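Local coordinates for Serine/threonine-protein kinase Tel1 (Chaetomium thermophilum, PDB 6SKY) that probably phosphorylates serine or threonine before glutamine, histone H2A included, to activate checkpoint signalling on DNA damage, at residues T2424-L2434 with L2452-H2463. Numbering follows the deposited sequence.
Sequences TRKFALLMNQL and LVYRICVDHPYH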
loop_
_atom_site.group_PDB
_atom_site.type_symbol
_atom_site.label_atom_id
_atom_site.label_comp_id
_atom_site.label_asym_id
_atom_site.label_seq_id
_atom_site.Cartn_x
_atom_site.Cartn_y
_atom_site.Cartn_z
ATOM N N THR A 2424 -35.205 -24.516 6.941
ATOM C CA THR A 2424 -34.577 -24.889 8.198
ATOM C C THR A 2424 -33.169 -25.422 8.020
ATOM O O THR A 2424 -32.490 -25.653 9.018
ATOM C CB THR A 2424 -35.424 -25.919 8.933
ATOM O OG1 THR A 2424 -35.851 -26.923 8.015
ATOM C CG2 THR A 2424 -36.630 -25.259 9.533
ATOM N N ARG A 2425 -32.710 -25.623 6.791
ATOM C CA ARG A 2425 -31.335 -26.053 6.595
ATOM C C ARG A 2425 -30.338 -24.945 6.870
ATOM O O ARG A 2425 -29.136 -25.218 6.927
ATOM C CB ARG A 2425 -31.142 -26.571 5.177
ATOM C CG ARG A 2425 -31.248 -25.507 4.130
ATOM C CD ARG A 2425 -30.929 -26.044 2.767
ATOM N NE ARG A 2425 -30.760 -24.968 1.802
ATOM C CZ ARG A 2425 -31.749 -24.445 1.089
ATOM N NH1 ARG A 2425 -31.503 -23.468 0.235
ATOM N NH2 ARG A 2425 -32.983 -24.895 1.229
ATOM N N LYS A 2426 -30.800 -23.708 7.031
ATOM C CA LYS A 2426 -29.914 -22.613 7.385
ATOM C C LYS A 2426 -29.576 -22.621 8.865
ATOM O O LYS A 2426 -28.510 -22.138 9.255
ATOM C CB LYS A 2426 -30.555 -21.282 7.018
ATOM C CG LYS A 2426 -31.193 -21.250 5.663
ATOM C CD LYS A 2426 -30.193 -20.959 4.591
ATOM C CE LYS A 2426 -30.906 -20.604 3.314
ATOM N NZ LYS A 2426 -29.975 -20.075 2.301
ATOM N N PHE A 2427 -30.459 -23.160 9.695
ATOM C CA PHE A 2427 -30.250 -23.247 11.128
ATOM C C PHE A 2427 -29.799 -24.622 11.581
ATOM O O PHE A 2427 -29.616 -24.831 12.776
ATOM C CB PHE A 2427 -31.534 -22.885 11.870
ATOM C CG PHE A 2427 -32.136 -21.597 11.445
ATOM C CD1 PHE A 2427 -31.606 -20.402 11.871
ATOM C CD2 PHE A 2427 -33.244 -21.575 10.636
ATOM C CE1 PHE A 2427 -32.159 -19.217 11.482
ATOM C CE2 PHE A 2427 -33.800 -20.388 10.249
ATOM C CZ PHE A 2427 -33.257 -19.211 10.672
ATOM N N ALA A 2428 -29.618 -25.564 10.660
ATOM C CA ALA A 2428 -29.427 -26.950 11.056
ATOM C C ALA A 2428 -28.123 -27.160 11.804
ATOM O O ALA A 2428 -28.046 -28.038 12.667
ATOM C CB ALA A 2428 -29.481 -27.855 9.831
ATOM N N LEU A 2429 -27.094 -26.379 11.496
ATOM C CA LEU A 2429 -25.803 -26.516 12.156
ATOM C C LEU A 2429 -25.682 -25.681 13.420
ATOM O O LEU A 2429 -24.616 -25.681 14.035
ATOM C CB LEU A 2429 -24.670 -26.144 11.200
ATOM C CG LEU A 2429 -24.318 -27.127 10.085
ATOM C CD1 LEU A 2429 -23.092 -26.650 9.333
ATOM C CD2 LEU A 2429 -24.091 -28.514 10.639
ATOM N N LEU A 2430 -26.732 -24.975 13.822
ATOM C CA LEU A 2430 -26.732 -24.175 15.040
ATOM C C LEU A 2430 -27.634 -24.778 16.104
ATOM O O LEU A 2430 -28.306 -24.059 16.833
ATOM C CB LEU A 2430 -27.180 -22.746 14.765
ATOM C CG LEU A 2430 -26.804 -22.061 13.462
ATOM C CD1 LEU A 2430 -27.332 -20.655 13.495
ATOM C CD2 LEU A 2430 -25.312 -22.074 13.257
ATOM N N MET A 2431 -27.679 -26.100 16.199
ATOM C CA MET A 2431 -28.523 -26.737 17.197
ATOM C C MET A 2431 -27.867 -26.817 18.564
ATOM O O MET A 2431 -28.559 -27.084 19.546
ATOM C CB MET A 2431 -28.920 -28.133 16.735
ATOM C CG MET A 2431 -30.065 -28.163 15.760
ATOM S SD MET A 2431 -31.639 -27.788 16.526
ATOM C CE MET A 2431 -31.677 -29.019 17.811
ATOM N N ASN A 2432 -26.559 -26.599 18.657
ATOM C CA ASN A 2432 -25.931 -26.523 19.967
ATOM C C ASN A 2432 -26.336 -25.258 20.702
ATOM O O ASN A 2432 -26.464 -25.272 21.927
ATOM C CB ASN A 2432 -24.417 -26.583 19.830
ATOM C CG ASN A 2432 -23.897 -27.988 19.761
ATOM O OD1 ASN A 2432 -24.338 -28.857 20.503
ATOM N ND2 ASN A 2432 -22.947 -28.225 18.869
ATOM N N GLN A 2433 -26.528 -24.161 19.977
ATOM C CA GLN A 2433 -26.925 -22.896 20.571
ATOM C C GLN A 2433 -28.426 -22.770 20.724
ATOM O O GLN A 2433 -28.892 -22.062 21.618
ATOM C CB GLN A 2433 -26.415 -21.729 19.727
ATOM C CG GLN A 2433 -24.928 -21.467 19.838
ATOM C CD GLN A 2433 -24.096 -22.359 18.948
ATOM O OE1 GLN A 2433 -24.296 -22.406 17.741
ATOM N NE2 GLN A 2433 -23.148 -23.066 19.543
ATOM N N LEU A 2434 -29.195 -23.426 19.865
ATOM C CA LEU A 2434 -30.642 -23.321 19.948
ATOM C C LEU A 2434 -31.203 -24.195 21.054
ATOM O O LEU A 2434 -32.063 -23.756 21.814
ATOM C CB LEU A 2434 -31.269 -23.698 18.613
ATOM C CG LEU A 2434 -31.072 -22.697 17.485
ATOM C CD1 LEU A 2434 -31.599 -23.261 16.201
ATOM C CD2 LEU A 2434 -31.769 -21.413 17.819
ATOM N N LEU A 2452 -39.177 -23.624 16.170
ATOM C CA LEU A 2452 -38.047 -23.698 15.253
ATOM C C LEU A 2452 -37.232 -24.962 15.477
ATOM O O LEU A 2452 -36.842 -25.633 14.516
ATOM C CB LEU A 2452 -37.169 -22.464 15.410
ATOM C CG LEU A 2452 -35.877 -22.421 14.606
ATOM C CD1 LEU A 2452 -36.182 -22.181 13.159
ATOM C CD2 LEU A 2452 -34.975 -21.351 15.139
ATOM N N VAL A 2453 -36.948 -25.299 16.736
ATOM C CA VAL A 2453 -36.189 -26.513 17.022
ATOM C C VAL A 2453 -36.952 -27.743 16.555
ATOM O O VAL A 2453 -36.373 -28.674 15.983
ATOM C CB VAL A 2453 -35.850 -26.584 18.520
ATOM C CG1 VAL A 2453 -35.364 -27.952 18.886
ATOM C CG2 VAL A 2453 -34.808 -25.564 18.863
ATOM N N TYR A 2454 -38.264 -27.760 16.774
ATOM C CA TYR A 2454 -39.095 -28.861 16.308
ATOM C C TYR A 2454 -39.015 -29.021 14.795
ATOM O O TYR A 2454 -38.832 -30.131 14.286
ATOM C CB TYR A 2454 -40.531 -28.615 16.756
ATOM C CG TYR A 2454 -41.515 -29.655 16.319
ATOM C CD1 TYR A 2454 -41.670 -30.823 17.029
ATOM C CD2 TYR A 2454 -42.303 -29.457 15.204
ATOM C CE1 TYR A 2454 -42.567 -31.771 16.632
ATOM C CE2 TYR A 2454 -43.202 -30.399 14.803
ATOM C CZ TYR A 2454 -43.331 -31.554 15.520
ATOM O OH TYR A 2454 -44.237 -32.501 15.119
ATOM N N ARG A 2455 -39.152 -27.920 14.056
ATOM C CA ARG A 2455 -39.110 -28.009 12.602
ATOM C C ARG A 2455 -37.741 -28.426 12.092
ATOM O O ARG A 2455 -37.650 -29.145 11.092
ATOM C CB ARG A 2455 -39.530 -26.682 11.986
ATOM C CG ARG A 2455 -40.995 -26.397 12.161
ATOM C CD ARG A 2455 -41.436 -25.184 11.380
ATOM N NE ARG A 2455 -40.797 -23.965 11.851
ATOM C CZ ARG A 2455 -39.933 -23.256 11.140
ATOM N NH1 ARG A 2455 -39.401 -22.163 11.648
ATOM N NH2 ARG A 2455 -39.611 -23.638 9.917
ATOM N N ILE A 2456 -36.664 -28.002 12.754
ATOM C CA ILE A 2456 -35.344 -28.474 12.348
ATOM C C ILE A 2456 -35.225 -29.972 12.564
ATOM O O ILE A 2456 -34.718 -30.695 11.702
ATOM C CB ILE A 2456 -34.233 -27.724 13.095
ATOM C CG1 ILE A 2456 -34.240 -26.251 12.731
ATOM C CG2 ILE A 2456 -32.896 -28.318 12.751
ATOM C CD1 ILE A 2456 -33.334 -25.445 13.588
ATOM N N CYS A 2457 -35.679 -30.468 13.714
ATOM C CA CYS A 2457 -35.579 -31.900 13.969
ATOM C C CYS A 2457 -36.488 -32.716 13.068
ATOM O O CYS A 2457 -36.234 -33.903 12.871
ATOM C CB CYS A 2457 -35.898 -32.208 15.425
ATOM S SG CYS A 2457 -34.769 -31.456 16.580
ATOM N N VAL A 2458 -37.541 -32.116 12.522
ATOM C CA VAL A 2458 -38.404 -32.861 11.609
ATOM C C VAL A 2458 -37.833 -32.877 10.197
ATOM O O VAL A 2458 -37.867 -33.906 9.520
ATOM C CB VAL A 2458 -39.827 -32.289 11.640
ATOM C CG1 VAL A 2458 -40.652 -32.900 10.554
ATOM C CG2 VAL A 2458 -40.456 -32.574 12.957
ATOM N N ASP A 2459 -37.298 -31.753 9.717
ATOM C CA ASP A 2459 -36.766 -31.746 8.358
ATOM C C ASP A 2459 -35.429 -32.460 8.261
ATOM O O ASP A 2459 -35.180 -33.182 7.294
ATOM C CB ASP A 2459 -36.621 -30.319 7.845
ATOM C CG ASP A 2459 -37.943 -29.641 7.637
ATOM O OD1 ASP A 2459 -38.978 -30.250 7.963
ATOM O OD2 ASP A 2459 -37.952 -28.497 7.150
ATOM N N HIS A 2460 -34.551 -32.265 9.236
ATOM C CA HIS A 2460 -33.209 -32.840 9.228
ATOM C C HIS A 2460 -33.021 -33.620 10.517
ATOM O O HIS A 2460 -32.423 -33.122 11.474
ATOM C CB HIS A 2460 -32.153 -31.750 9.071
ATOM C CG HIS A 2460 -32.442 -30.805 7.951
ATOM N ND1 HIS A 2460 -31.890 -30.944 6.700
ATOM C CD2 HIS A 2460 -33.249 -29.724 7.886
ATOM C CE1 HIS A 2460 -32.337 -29.984 5.915
ATOM N NE2 HIS A 2460 -33.165 -29.230 6.611
ATOM N N PRO A 2461 -33.517 -34.857 10.573
ATOM C CA PRO A 2461 -33.527 -35.573 11.854
ATOM C C PRO A 2461 -32.153 -35.975 12.350
ATOM O O PRO A 2461 -31.915 -35.959 13.562
ATOM C CB PRO A 2461 -34.412 -36.785 11.554
ATOM C CG PRO A 2461 -34.346 -36.955 10.112
ATOM C CD PRO A 2461 -34.218 -35.606 9.525
ATOM N N TYR A 2462 -31.235 -36.324 11.459
ATOM C CA TYR A 2462 -29.898 -36.713 11.880
ATOM C C TYR A 2462 -29.040 -35.530 12.294
ATOM O O TYR A 2462 -27.869 -35.721 12.626
ATOM C CB TYR A 2462 -29.204 -37.490 10.766
ATOM C CG TYR A 2462 -30.048 -38.601 10.214
ATOM C CD1 TYR A 2462 -30.446 -39.655 11.013
ATOM C CD2 TYR A 2462 -30.453 -38.595 8.895
ATOM C CE1 TYR A 2462 -31.218 -40.663 10.515
ATOM C CE2 TYR A 2462 -31.226 -39.600 8.390
ATOM C CZ TYR A 2462 -31.605 -40.631 9.202
ATOM O OH TYR A 2462 -32.379 -41.638 8.689
ATOM N N HIS A 2463 -29.587 -34.319 12.276
ATOM C CA HIS A 2463 -28.893 -33.139 12.755
ATOM C C HIS A 2463 -29.514 -32.545 14.004
ATOM O O HIS A 2463 -28.890 -31.682 14.625
ATOM C CB HIS A 2463 -28.848 -32.061 11.666
ATOM C CG HIS A 2463 -28.008 -32.429 10.486
ATOM N ND1 HIS A 2463 -28.463 -33.244 9.475
ATOM C CD2 HIS A 2463 -26.741 -32.096 10.159
ATOM C CE1 HIS A 2463 -27.511 -33.398 8.575
ATOM N NE2 HIS A 2463 -26.454 -32.712 8.969
#
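Ile-2456 packs into the bend formed by 2424-2434. CD1 lies 3.6 Å from Phe-2427 CB and 3.8 Å from Leu-2434 CD1, CG1 lies against Thr-2424 CB, and CG2, anti to the backbone N, faces the sulfur of Met-2431 (SD to CG2 4.0 Å). Bent at chi2 (-72°) and chi3 (-56°), the Met-2431 chain carries CE to Val-2453 CG1 and Cys-2457 SG. Leu-2452 spreads its methyls, CD1 reaching Phe-2427 CD2 at 3.9 Å and CD2 reaching Leu-2434. Phe-2427 and Leu-2434 also touch helix 2394-2404, within the helical FAT region. On the polar flank Thr-2424 is itself buried, while Asp-2459 and Arg-2455 are partly exposed. Thr-2424 OG1 donates to Asp-2459 OD2 (2.8 Å), on the anti side and 34° out of the carboxylate plane, and Thr-2424 CG2 lies beside Arg-2455 NH2. A valine here has no hydroxyl, and Asp-2459 OD2 would probably be left without this partner and freer to turn. The loose side is at exposed Leu-2429, whose CD2 only reaches His-2463 CD2 at 4.5 Å. One side-chain hydrogen bond crosses the contact, and most of the other close side-chain pairs are apolar, so cohesion probably rests mainly on hydrophobic burial.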